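Local structure of probable 2-dehydropantoate 2-reductase (Bacillus subtilis, 3EGO) at residues 201-206 with 237-242; 185-190 with 214-219; 209-214 with 279-284; 194-199 with 248-253. The protein probably catalyses the NADPH-dependent reduction of 2-dehydropantoate to (R)-pantoate, a step in pantothenate biosynthesis. All blocks are in the same frame, centred on the assembly; numbering follows the deposited sequence. Where two conformers were deposited one is given.

Contact 1 (201-206 with 237-242); sequences ELLTTP and AVCGQT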
loop_
_atom_site.group_PDB
_atom_site.type_symbol
_atom_site.label_atom_id
_atom_site.label_comp_id
_atom_site.label_asym_id
_atom_site.label_seq_id
_atom_site.Cartn_x
_atom_site.Cartn_y
_atom_site.Cartn_z
ATOM N N GLU A 201 8.181 -3.694 13.867
ATOM C CA GLU A 201 8.666 -2.579 13.067
ATOM C C GLU A 201 7.805 -1.321 13.222
ATOM O O GLU A 201 8.280 -0.221 12.998
ATOM C CB GLU A 201 8.831 -2.963 11.590
ATOM C CG GLU A 201 10.205 -3.479 11.204
ATOM C CD GLU A 201 10.619 -3.010 9.801
ATOM O OE1 GLU A 201 10.958 -3.868 8.954
ATOM O OE2 GLU A 201 10.582 -1.781 9.538
ATOM N N LEU A 202 6.551 -1.484 13.630
ATOM C CA LEU A 202 5.683 -0.328 13.941
ATOM C C LEU A 202 6.155 0.489 15.146
ATOM O O LEU A 202 5.883 1.689 15.240
ATOM C CB LEU A 202 4.246 -0.775 14.198
ATOM C CG LEU A 202 3.546 -1.429 12.998
ATOM C CD1 LEU A 202 2.068 -1.548 13.265
ATOM C CD2 LEU A 202 3.817 -0.606 11.716
ATOM N N LEU A 203 6.845 -0.168 16.074
ATOM C CA LEU A 203 7.229 0.469 17.322
ATOM C C LEU A 203 8.594 1.107 17.216
ATOM O O LEU A 203 8.834 2.186 17.765
ATOM C CB LEU A 203 7.230 -0.562 18.449
ATOM C CG LEU A 203 5.914 -1.103 18.985
ATOM C CD1 LEU A 203 6.252 -2.074 20.107
ATOM C CD2 LEU A 203 5.010 0.018 19.493
ATOM N N THR A 204 9.482 0.456 16.482
ATOM C CA THR A 204 10.873 0.883 16.419
ATOM C C THR A 204 11.180 1.853 15.269
ATOM O O THR A 204 12.319 2.285 15.129
ATOM C CB THR A 204 11.824 -0.321 16.323
ATOM O OG1 THR A 204 11.597 -1.023 15.094
ATOM C CG2 THR A 204 11.619 -1.284 17.505
ATOM N N THR A 205 10.184 2.168 14.435
ATOM C CA THR A 205 10.381 3.157 13.376
ATOM C C THR A 205 9.551 4.361 13.761
ATOM O O THR A 205 8.336 4.300 13.733
ATOM C CB THR A 205 9.902 2.648 11.980
ATOM O OG1 THR A 205 10.460 1.360 11.711
ATOM C CG2 THR A 205 10.282 3.618 10.848
ATOM N N PRO A 206 10.213 5.461 14.151
ATOM C CA PRO A 206 9.532 6.679 14.574
ATOM C C PRO A 206 8.322 7.115 13.726
ATOM O O PRO A 206 7.250 7.368 14.299
ATOM C CB PRO A 206 10.656 7.732 14.539
ATOM C CG PRO A 206 11.882 6.957 14.854
ATOM C CD PRO A 206 11.681 5.580 14.256
ATOM N N ALA A 237 1.789 -2.109 23.596
ATOM C CA ALA A 237 2.063 -3.323 24.363
ATOM C C ALA A 237 1.916 -4.590 23.513
ATOM O O ALA A 237 2.838 -5.415 23.493
ATOM C CB ALA A 237 1.166 -3.385 25.583
ATOM N N VAL A 238 0.773 -4.745 22.819
ATOM C CA VAL A 238 0.502 -5.969 22.043
ATOM C C VAL A 238 1.410 -6.076 20.831
ATOM O O VAL A 238 1.835 -7.175 20.438
ATOM C CB VAL A 238 -0.937 -6.052 21.552
ATOM C CG1 VAL A 238 -1.087 -7.193 20.559
ATOM C CG2 VAL A 238 -1.903 -6.205 22.718
ATOM N N CYS A 239 1.712 -4.922 20.239
ATOM C CA CYS A 239 2.735 -4.845 19.222
ATOM C C CYS A 239 4.029 -5.463 19.719
ATOM O O CYS A 239 4.701 -6.208 18.994
ATOM C CB CYS A 239 3.021 -3.387 18.911
ATOM S SG CYS A 239 2.158 -2.814 17.508
ATOM N N GLY A 240 4.401 -5.086 20.941
ATOM C CA GLY A 240 5.626 -5.568 21.565
ATOM C C GLY A 240 5.598 -7.073 21.750
ATOM O O GLY A 240 6.553 -7.764 21.411
ATOM N N GLN A 241 4.485 -7.576 22.273
ATOM C CA GLN A 241 4.305 -9.015 22.484
ATOM C C GLN A 241 4.368 -9.845 21.213
ATOM O O GLN A 241 4.811 -11.004 21.254
ATOM C CB GLN A 241 2.988 -9.287 23.195
ATOM C CG GLN A 241 2.834 -8.520 24.491
ATOM C CD GLN A 241 1.442 -8.629 25.036
ATOM O OE1 GLN A 241 1.082 -7.930 25.978
ATOM N NE2 GLN A 241 0.632 -9.500 24.433
ATOM N N THR A 242 3.933 -9.266 20.091
ATOM C CA THR A 242 3.950 -9.948 18.793
ATOM C C THR A 242 5.039 -9.421 17.826
ATOM O O THR A 242 4.891 -9.500 16.617
ATOM C CB THR A 242 2.571 -9.865 18.131
ATOM O OG1 THR A 242 2.169 -8.490 18.017
ATOM C CG2 THR A 242 1.528 -10.625 18.959
#

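Contact 2 (185-190 with 214-219); sequences NACINP and LVFQEA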
loop_
_atom_site.group_PDB
_atom_site.type_symbol
_atom_site.label_atom_id
_atom_site.label_comp_id
_atom_site.label_asym_id
_atom_site.label_seq_id
_atom_site.Cartn_x
_atom_site.Cartn_y
_atom_site.Cartn_z
ATOM N N ASN A 185 -6.561 -4.470 16.657
ATOM C CA ASN A 185 -6.450 -5.000 15.294
ATOM C C ASN A 185 -6.416 -3.863 14.264
ATOM O O ASN A 185 -5.638 -3.895 13.308
ATOM C CB ASN A 185 -7.601 -5.968 14.986
ATOM C CG ASN A 185 -7.564 -7.243 15.850
ATOM O OD1 ASN A 185 -8.569 -7.937 15.974
ATOM N ND2 ASN A 185 -6.419 -7.538 16.446
ATOM N N ALA A 186 -7.247 -2.845 14.482
ATOM C CA ALA A 186 -7.379 -1.749 13.519
ATOM C C ALA A 186 -6.079 -0.945 13.397
ATOM O O ALA A 186 -5.769 -0.437 12.339
ATOM C CB ALA A 186 -8.546 -0.848 13.939
ATOM N N CYS A 187 -5.320 -0.824 14.484
ATOM C CA CYS A 187 -4.080 -0.060 14.459
ATOM C C CYS A 187 -2.911 -0.817 13.908
ATOM O O CYS A 187 -2.012 -0.212 13.305
ATOM C CB CYS A 187 -3.691 0.421 15.849
ATOM S SG CYS A 187 -4.783 1.598 16.520
ATOM N N ILE A 188 -2.875 -2.128 14.144
ATOM C CA ILE A 188 -1.726 -2.908 13.718
ATOM C C ILE A 188 -1.882 -3.507 12.327
ATOM O O ILE A 188 -0.947 -3.475 11.533
ATOM C CB ILE A 188 -1.406 -4.081 14.676
ATOM C CG1 ILE A 188 -0.995 -3.564 16.069
ATOM C CG2 ILE A 188 -0.271 -4.945 14.085
ATOM C CD1 ILE A 188 -0.846 -4.725 17.155
ATOM N N ASN A 189 -3.046 -4.083 12.042
ATOM C CA ASN A 189 -3.221 -4.923 10.826
ATOM C C ASN A 189 -3.146 -4.244 9.436
ATOM O O ASN A 189 -2.423 -4.705 8.536
ATOM C CB ASN A 189 -4.510 -5.736 10.957
ATOM C CG ASN A 189 -4.396 -6.874 12.010
ATOM O OD1 ASN A 189 -3.458 -6.911 12.805
ATOM N ND2 ASN A 189 -5.362 -7.778 12.013
ATOM N N PRO A 190 -3.951 -3.185 9.229
ATOM C CA PRO A 190 -3.880 -2.439 7.987
ATOM C C PRO A 190 -2.498 -1.871 7.759
ATOM O O PRO A 190 -2.026 -1.894 6.625
ATOM C CB PRO A 190 -4.882 -1.281 8.210
ATOM C CG PRO A 190 -5.812 -1.744 9.310
ATOM C CD PRO A 190 -5.012 -2.705 10.146
ATOM N N LEU A 214 -1.810 8.272 14.765
ATOM C CA LEU A 214 -2.830 8.999 14.014
ATOM C C LEU A 214 -4.027 8.113 13.707
ATOM O O LEU A 214 -5.184 8.546 13.772
ATOM C CB LEU A 214 -2.235 9.561 12.707
ATOM C CG LEU A 214 -1.256 10.732 12.811
ATOM C CD1 LEU A 214 -0.727 11.089 11.431
ATOM C CD2 LEU A 214 -1.958 11.924 13.478
ATOM N N VAL A 215 -3.748 6.862 13.330
ATOM C CA VAL A 215 -4.825 5.896 13.142
ATOM C C VAL A 215 -5.532 5.628 14.494
ATOM O O VAL A 215 -6.749 5.632 14.578
ATOM C CB VAL A 215 -4.296 4.572 12.544
ATOM C CG1 VAL A 215 -5.383 3.524 12.507
ATOM C CG2 VAL A 215 -3.785 4.835 11.099
ATOM N N PHE A 216 -4.751 5.422 15.545
ATOM C CA PHE A 216 -5.377 5.172 16.871
ATOM C C PHE A 216 -6.374 6.306 17.253
ATOM O O PHE A 216 -7.523 6.080 17.671
ATOM C CB PHE A 216 -4.278 5.057 17.925
ATOM C CG PHE A 216 -4.818 4.948 19.320
ATOM C CD1 PHE A 216 -5.183 3.708 19.827
ATOM C CD2 PHE A 216 -4.996 6.082 20.108
ATOM C CE1 PHE A 216 -5.709 3.596 21.120
ATOM C CE2 PHE A 216 -5.515 5.972 21.406
ATOM C CZ PHE A 216 -5.868 4.729 21.892
ATOM N N GLN A 217 -5.923 7.545 17.085
ATOM C CA GLN A 217 -6.732 8.697 17.474
ATOM C C GLN A 217 -8.062 8.724 16.769
ATOM O O GLN A 217 -9.072 9.010 17.402
ATOM C CB GLN A 217 -5.962 10.008 17.282
ATOM C CG GLN A 217 -4.707 10.077 18.175
ATOM C CD GLN A 217 -3.883 11.341 17.975
ATOM O OE1 GLN A 217 -3.220 11.806 18.910
ATOM N NE2 GLN A 217 -3.932 11.914 16.759
ATOM N N GLU A 218 -8.087 8.426 15.464
ATOM C CA GLU A 218 -9.358 8.346 14.750
ATOM C C GLU A 218 -10.238 7.229 15.285
ATOM O O GLU A 218 -11.427 7.414 15.554
ATOM C CB GLU A 218 -9.136 8.094 13.244
ATOM C CG GLU A 218 -8.225 9.082 12.580
ATOM C CD GLU A 218 -8.052 8.851 11.077
ATOM O OE1 GLU A 218 -8.319 7.730 10.573
ATOM O OE2 GLU A 218 -7.644 9.808 10.405
ATOM N N ALA A 219 -9.672 6.033 15.358
ATOM C CA ALA A 219 -10.443 4.861 15.759
ATOM C C ALA A 219 -10.955 5.039 17.166
ATOM O O ALA A 219 -12.113 4.758 17.449
ATOM C CB ALA A 219 -9.562 3.598 15.688
#

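Contact 3 (209-214 with 279-284); sequences LAFMKL and AVHLEF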
loop_
_atom_site.group_PDB
_atom_site.type_symbol
_atom_site.label_atom_id
_atom_site.label_comp_id
_atom_site.label_asym_id
_atom_site.label_seq_id
_atom_site.Cartn_x
_atom_site.Cartn_y
_atom_site.Cartn_z
ATOM N N LEU A 209 5.342 4.587 13.976
ATOM C CA LEU A 209 4.678 4.703 15.276
ATOM C C LEU A 209 3.748 5.916 15.290
ATOM O O LEU A 209 2.601 5.858 15.768
ATOM C CB LEU A 209 5.755 4.807 16.384
ATOM C CG LEU A 209 5.375 4.976 17.864
ATOM C CD1 LEU A 209 4.813 3.711 18.487
ATOM C CD2 LEU A 209 6.625 5.403 18.607
ATOM N N ALA A 210 4.260 7.036 14.782
ATOM C CA ALA A 210 3.483 8.265 14.640
ATOM C C ALA A 210 2.281 8.076 13.706
ATOM O O ALA A 210 1.171 8.561 13.984
ATOM C CB ALA A 210 4.398 9.437 14.128
ATOM N N PHE A 211 2.482 7.367 12.596
ATOM C CA PHE A 211 1.327 7.072 11.751
ATOM C C PHE A 211 0.306 6.174 12.460
ATOM O O PHE A 211 -0.894 6.437 12.425
ATOM C CB PHE A 211 1.793 6.447 10.430
ATOM C CG PHE A 211 0.745 6.450 9.357
ATOM C CD1 PHE A 211 0.784 7.400 8.326
ATOM C CD2 PHE A 211 -0.262 5.505 9.363
ATOM C CE1 PHE A 211 -0.206 7.403 7.328
ATOM C CE2 PHE A 211 -1.247 5.475 8.347
ATOM C CZ PHE A 211 -1.224 6.442 7.332
ATOM N N MET A 212 0.775 5.116 13.126
ATOM C CA MET A 212 -0.139 4.318 13.978
ATOM C C MET A 212 -0.935 5.167 14.984
ATOM O O MET A 212 -2.131 4.965 15.174
ATOM C CB MET A 212 0.617 3.190 14.723
ATOM C CG MET A 212 -0.319 2.009 15.134
ATOM S SD MET A 212 0.462 0.509 15.818
ATOM C CE MET A 212 1.504 1.197 17.074
ATOM N N LYS A 213 -0.262 6.111 15.635
ATOM C CA LYS A 213 -0.935 6.977 16.619
ATOM C C LYS A 213 -2.063 7.765 15.979
ATOM O O LYS A 213 -3.151 7.917 16.558
ATOM C CB LYS A 213 0.069 7.919 17.262
ATOM C CG LYS A 213 -0.318 8.372 18.666
ATOM C CD LYS A 213 0.639 9.428 19.154
ATOM C CE LYS A 213 0.154 10.017 20.476
ATOM N NZ LYS A 213 1.304 10.694 21.158
ATOM N N LEU A 214 -1.810 8.272 14.765
ATOM C CA LEU A 214 -2.830 8.999 14.014
ATOM C C LEU A 214 -4.027 8.113 13.707
ATOM O O LEU A 214 -5.184 8.546 13.772
ATOM C CB LEU A 214 -2.235 9.561 12.707
ATOM C CG LEU A 214 -1.256 10.732 12.811
ATOM C CD1 LEU A 214 -0.727 11.089 11.431
ATOM C CD2 LEU A 214 -1.958 11.924 13.478
ATOM N N ALA A 279 -12.155 10.312 9.213
ATOM C CA ALA A 279 -11.431 9.060 9.350
ATOM C C ALA A 279 -10.566 8.973 8.111
ATOM O O ALA A 279 -10.610 7.960 7.421
ATOM C CB ALA A 279 -12.401 7.928 9.345
ATOM N N VAL A 280 -9.808 10.041 7.847
ATOM C CA VAL A 280 -9.020 10.128 6.616
ATOM C C VAL A 280 -7.943 9.045 6.520
ATOM O O VAL A 280 -7.726 8.494 5.436
ATOM C CB VAL A 280 -8.372 11.512 6.408
ATOM C CG1 VAL A 280 -7.304 11.766 7.428
ATOM C CG2 VAL A 280 -7.772 11.597 5.017
ATOM N N HIS A 281 -7.263 8.747 7.626
ATOM C CA HIS A 281 -6.227 7.715 7.583
ATOM C C HIS A 281 -6.852 6.347 7.432
ATOM O O HIS A 281 -6.422 5.558 6.600
ATOM C CB HIS A 281 -5.359 7.771 8.819
ATOM C CG HIS A 281 -4.645 9.071 8.971
ATOM N ND1 HIS A 281 -5.223 10.171 9.561
ATOM C CD2 HIS A 281 -3.418 9.457 8.561
ATOM C CE1 HIS A 281 -4.361 11.177 9.538
ATOM N NE2 HIS A 281 -3.264 10.772 8.924
ATOM N N LEU A 282 -7.858 6.046 8.244
ATOM C CA LEU A 282 -8.613 4.804 8.043
ATOM C C LEU A 282 -9.161 4.656 6.615
ATOM O O LEU A 282 -9.211 3.562 6.058
ATOM C CB LEU A 282 -9.757 4.717 9.073
ATOM C CG LEU A 282 -9.319 4.445 10.518
ATOM C CD1 LEU A 282 -10.457 4.799 11.459
ATOM C CD2 LEU A 282 -8.956 2.988 10.689
ATOM N N GLU A 283 -9.611 5.752 6.012
ATOM C CA GLU A 283 -10.207 5.637 4.695
ATOM C C GLU A 283 -9.111 5.302 3.671
ATOM O O GLU A 283 -9.325 4.531 2.720
ATOM C CB GLU A 283 -10.830 6.980 4.323
ATOM C CG GLU A 283 -11.789 6.915 3.199
ATOM C CD GLU A 283 -13.184 6.790 3.718
ATOM O OE1 GLU A 283 -13.705 5.667 3.665
ATOM O OE2 GLU A 283 -13.745 7.808 4.193
ATOM N N PHE A 284 -7.945 5.893 3.832
ATOM C CA PHE A 284 -6.860 5.659 2.866
ATOM C C PHE A 284 -6.370 4.181 2.959
ATOM O O PHE A 284 -6.095 3.505 1.957
ATOM C CB PHE A 284 -5.670 6.600 3.127
ATOM C CG PHE A 284 -4.566 6.446 2.087
ATOM C CD1 PHE A 284 -4.665 7.111 0.868
ATOM C CD2 PHE A 284 -3.513 5.571 2.292
ATOM C CE1 PHE A 284 -3.680 6.948 -0.114
ATOM C CE2 PHE A 284 -2.533 5.385 1.329
ATOM C CZ PHE A 284 -2.626 6.046 0.114
#

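Contact 4 (194-199 with 248-253); sequences LLQVKN and SMLVDV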
loop_
_atom_site.group_PDB
_atom_site.type_symbol
_atom_site.label_atom_id
_atom_site.label_comp_id
_atom_site.label_asym_id
_atom_site.label_seq_id
_atom_site.Cartn_x
_atom_site.Cartn_y
_atom_site.Cartn_z
ATOM N N LEU A 194 0.166 -2.785 4.640
ATOM C CA LEU A 194 0.689 -1.891 3.590
ATOM C C LEU A 194 2.226 -1.819 3.554
ATOM O O LEU A 194 2.851 -1.795 2.464
ATOM C CB LEU A 194 0.052 -0.491 3.689
ATOM C CG LEU A 194 -1.252 -0.313 2.912
ATOM C CD1 LEU A 194 -2.463 -0.186 3.791
ATOM C CD2 LEU A 194 -1.140 0.946 2.047
ATOM N N LEU A 195 2.833 -1.789 4.737
ATOM C CA LEU A 195 4.291 -1.584 4.848
ATOM C C LEU A 195 5.044 -2.900 4.657
ATOM O O LEU A 195 6.251 -2.897 4.409
ATOM C CB LEU A 195 4.655 -0.994 6.208
ATOM C CG LEU A 195 4.111 0.407 6.485
ATOM C CD1 LEU A 195 4.098 0.700 7.970
ATOM C CD2 LEU A 195 4.872 1.487 5.726
ATOM N N GLN A 196 4.300 -3.998 4.787
ATOM C CA GLN A 196 4.828 -5.363 4.796
ATOM C C GLN A 196 6.016 -5.535 5.747
ATOM O O GLN A 196 7.095 -5.986 5.346
ATOM C CB GLN A 196 5.204 -5.815 3.384
ATOM C CG GLN A 196 4.071 -5.758 2.404
ATOM C CD GLN A 196 4.466 -6.390 1.100
ATOM O OE1 GLN A 196 5.560 -6.971 0.982
ATOM N NE2 GLN A 196 3.594 -6.278 0.102
ATOM N N VAL A 197 5.802 -5.173 7.003
ATOM C CA VAL A 197 6.827 -5.314 8.012
ATOM C C VAL A 197 6.227 -6.117 9.152
ATOM O O VAL A 197 5.012 -6.174 9.291
ATOM C CB VAL A 197 7.274 -3.939 8.537
ATOM C CG1 VAL A 197 7.980 -3.148 7.425
ATOM C CG2 VAL A 197 6.098 -3.184 9.131
ATOM N N LYS A 198 7.068 -6.766 9.953
ATOM C CA LYS A 198 6.568 -7.436 11.148
ATOM C C LYS A 198 6.038 -6.387 12.112
ATOM O O LYS A 198 6.389 -5.225 12.008
ATOM C CB LYS A 198 7.678 -8.285 11.783
ATOM C CG LYS A 198 7.932 -9.592 11.018
ATOM C CD LYS A 198 9.411 -9.962 10.947
ATOM C CE LYS A 198 9.584 -11.338 10.290
ATOM N NZ LYS A 198 10.997 -11.850 10.331
ATOM N N ASN A 199 5.196 -6.810 13.045
ATOM C CA ASN A 199 4.550 -5.926 14.001
ATOM C C ASN A 199 5.521 -5.036 14.760
ATOM O O ASN A 199 5.202 -3.891 15.060
ATOM C CB ASN A 199 3.748 -6.729 15.030
ATOM C CG ASN A 199 2.511 -7.386 14.445
ATOM O OD1 ASN A 199 2.297 -7.396 13.236
ATOM N ND2 ASN A 199 1.685 -7.948 15.319
ATOM N N SER A 248 -2.149 -11.087 10.625
ATOM C CA SER A 248 -3.024 -11.862 9.745
ATOM C C SER A 248 -3.403 -11.142 8.444
ATOM O O SER A 248 -3.671 -11.790 7.426
ATOM C CB SER A 248 -4.306 -12.212 10.478
ATOM O OG SER A 248 -5.015 -11.034 10.827
ATOM N N MET A 249 -3.465 -9.805 8.487
ATOM C CA MET A 249 -3.844 -9.039 7.297
ATOM C C MET A 249 -2.671 -8.958 6.329
ATOM O O MET A 249 -2.865 -8.989 5.119
ATOM C CB MET A 249 -4.384 -7.634 7.674
ATOM C CG MET A 249 -4.955 -6.804 6.500
ATOM S SD MET A 249 -6.055 -5.368 6.983
ATOM C CE MET A 249 -7.312 -6.230 7.872
ATOM N N LEU A 250 -1.462 -8.854 6.857
ATOM C CA LEU A 250 -0.269 -8.854 6.031
ATOM C C LEU A 250 -0.190 -10.185 5.283
ATOM O O LEU A 250 0.005 -10.233 4.070
ATOM C CB LEU A 250 0.972 -8.647 6.891
ATOM C CG LEU A 250 2.335 -8.702 6.186
ATOM C CD1 LEU A 250 2.288 -8.029 4.780
ATOM C CD2 LEU A 250 3.418 -8.070 7.065
ATOM N N VAL A 251 -0.413 -11.266 6.014
ATOM C CA VAL A 251 -0.471 -12.614 5.425
ATOM C C VAL A 251 -1.530 -12.763 4.314
ATOM O O VAL A 251 -1.243 -13.276 3.224
ATOM C CB VAL A 251 -0.670 -13.664 6.554
ATOM C CG1 VAL A 251 -1.110 -15.003 5.986
ATOM C CG2 VAL A 251 0.617 -13.782 7.346
ATOM N N ASP A 252 -2.745 -12.314 4.574
ATOM C CA ASP A 252 -3.795 -12.325 3.579
ATOM C C ASP A 252 -3.395 -11.557 2.310
ATOM O O ASP A 252 -3.516 -12.057 1.212
ATOM C CB ASP A 252 -5.064 -11.735 4.163
ATOM C CG ASP A 252 -5.796 -12.705 5.082
ATOM O OD1 ASP A 252 -5.387 -13.892 5.113
ATOM O OD2 ASP A 252 -6.791 -12.278 5.741
ATOM N N VAL A 253 -2.884 -10.344 2.474
ATOM C CA VAL A 253 -2.431 -9.545 1.338
ATOM C C VAL A 253 -1.311 -10.212 0.516
ATOM O O VAL A 253 -1.376 -10.255 -0.711
ATOM C CB VAL A 253 -1.985 -8.174 1.816
ATOM C CG1 VAL A 253 -1.104 -7.503 0.795
ATOM C CG2 VAL A 253 -3.233 -7.345 2.165
#

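Contact 1 (201-206 with 237-242)
Leu203 lays its branched end against Cys239, joining two helix turns of the all-helical C-terminal domain: the short, weakly bonded helix 201-204 and the last turn of helix 228-241. The branch carbon Leu203 CG sits 3.7 Å from Cys239 CB. Leu203 CD1 goes further, round to the backbone, and comes to rest 3.6 Å from Gly240 N. A first torsion of -72°, with CG opposite the carbonyl carbon, swings both methyls toward the partner helix. Cys239 SG adds a looser contact with Leu202, whose CB is 4.4 Å off. Cut back to an alanine, Leu203 would lose CG and both methyls, which would probably open a gap beside Cys239 CB and Gly240 N and leave mainly the looser Leu202 contact.

One shell out, Leu202 and Cys239 both rest on Met212 of helix 206-223, while Ile188 of helix 174-195 supports Cys239. Just after the short helix, Thr205 OG1 donates to Glu201 O at 3.0 Å. At the end of the longer helix, Thr242 N and OG1 reach Val238 O from opposite faces of the carbonyl plane, OG1 at 2.8 Å, and the same hydroxyl is hydrogen-bonded to Asn199 ND2.

Contact 2 (185-190 with 214-219)
The Phe216 ring meets Cys187 at its edge. The sulfur SG lies practically in the ring plane, 5.2 Å from the centroid and 84° off the normal, which makes this a sulfur-aromatic contact of the in-plane kind. Elsewhere the ring meets that of Trp232 and packs on Ile183, Ala231 and Val235, so helices 174-195 and 228-241 both contribute to its surroundings. Cys187 SG also presses on the stem of the same residue, 3.6 Å from Phe216 CA and 3.8 Å from Phe216 CB. With CG anti to the backbone N (chi1 174°), the ring brings its CD1 edge beside the sulfur that already touches CA and CB.

Next to this pair Val215 faces the neighbouring helix, its CG1 4.0 Å from Ala186 O and 4.5 Å from Cys187 SG. The helices 174-195 and 206-223 pack in a roughly antiparallel sense, their local axes 9.2 Å apart at 144°, within the buried helical core of the C-terminal domain. The segment 185-190 also carries Asn185 and Asn189, probable substrate ligands.

Pro190 has no N-H to offer the preceding turn, and the helix kinks there. Ala186 O is consequently buried against a methyl group without a hydrogen-bonding partner in the model, and the cohesion between these two segments rests on dispersion and on the sulfur at the aromatic edge.

Contact 3 (209-214 with 279-284)
His281, which packs across the contact on Phe211 and Leu214, is held at both ring nitrogens: ND1 is hydrogen-bonded to Glu218 OE2, and NE2 to NE2 of His281 in the second subunit. The other carboxylate oxygen, Glu218 OE1, accepts from Leu282 N, so a single acid ties the imidazole to the first turn of its own helix. With its rotation fixed in this way, the ring offers two different surfaces to helix 206-223. Over one face sits Leu214 CB, 4.1 Å from the centroid and 10° off the normal, in a CH-pi contact; beyond it Leu214 CD1 reaches to 3.6 Å from His281 NE2. The edge of the imidazole is directed at the face of Phe211 in a T-shaped pair, the planes at 85° and the centroids 5.5 Å apart. The closest atoms of that pair are His281 CD2 and Phe211 CZ, separated by 3.9 Å. A chi1 of -164° sends the Phe211 ring away from its own N, toward the imidazole.

Phe211 also stacks with Phe284 of the second subunit, and Phe284 of this chain stacks with Phe211 of that subunit. These reciprocal pairs, together with the two His281 rings, which meet across the interface, form an aromatic cluster at a helical dimer interface.

Contact 4 (194-199 with 248-253)
Leu250 drives both of its methyls into the bend at Gln196 and Val197, and there the packing is tight. CD2 lies only 3.3 Å from Val197 O, close for a methyl and a carbonyl oxygen, and 3.8 Å from Val197 N. The other methyl, CD1, rests 3.7 Å from Gln196 CA and equally near Gln196 CG, so that a single side chain lines two successive residues of the backbone. A trans chi1 (177°) carries the Leu250 branch out from helix 248-255 toward the bend. Were an alanine to stand at Leu250, both methyls would be gone and the bend would probably be left with a gap beside it, free to shift.

The bend is the exit of helix 174-195: Gln196 is the first residue to leave helical geometry and does so with a positive phi of 49°. It leads the chain to Asn199, while helix 248-255 starts at Ser248; both are probable substrate ligands by similarity, so the packing probably joins two segments that line the substrate pocket in the C-terminal domain.

Toward the other end the contact slackens. The Gln196 side chain runs at about a right angle to that of Leu250, extended and partly exposed, and its NE2 stays 4.9 Å from Val253 CG1. Gln196 also packs on Ala291 of the second subunit.

Overall arrangement
All four contacts belong to the helical C-terminal domain, and two of them hold probable substrate ligands: contact 2 Asn185 and Asn189, contact 4 Asn199 and Ser248. These two pack together at Asn189 ND2 and Ser248 OG, 3.5 Å apart; the side chain of Lys181, the predicted proton donor, is about 10 Å from that of Ala186. Contacts 2 and 3 share Leu214, have centres about 6 Å apart and are tied by the Glu218 carboxylate. Contact 1 leans on contact 2 where Cys239 SG meets Ile188 CG1 at 3.5 Å, on contact 3 where Leu202 CD1 meets Met212 SD at 3.7 Å, and on contact 4 through Thr242. Contacts 3 and 4 do not touch, yet both reach the second subunit.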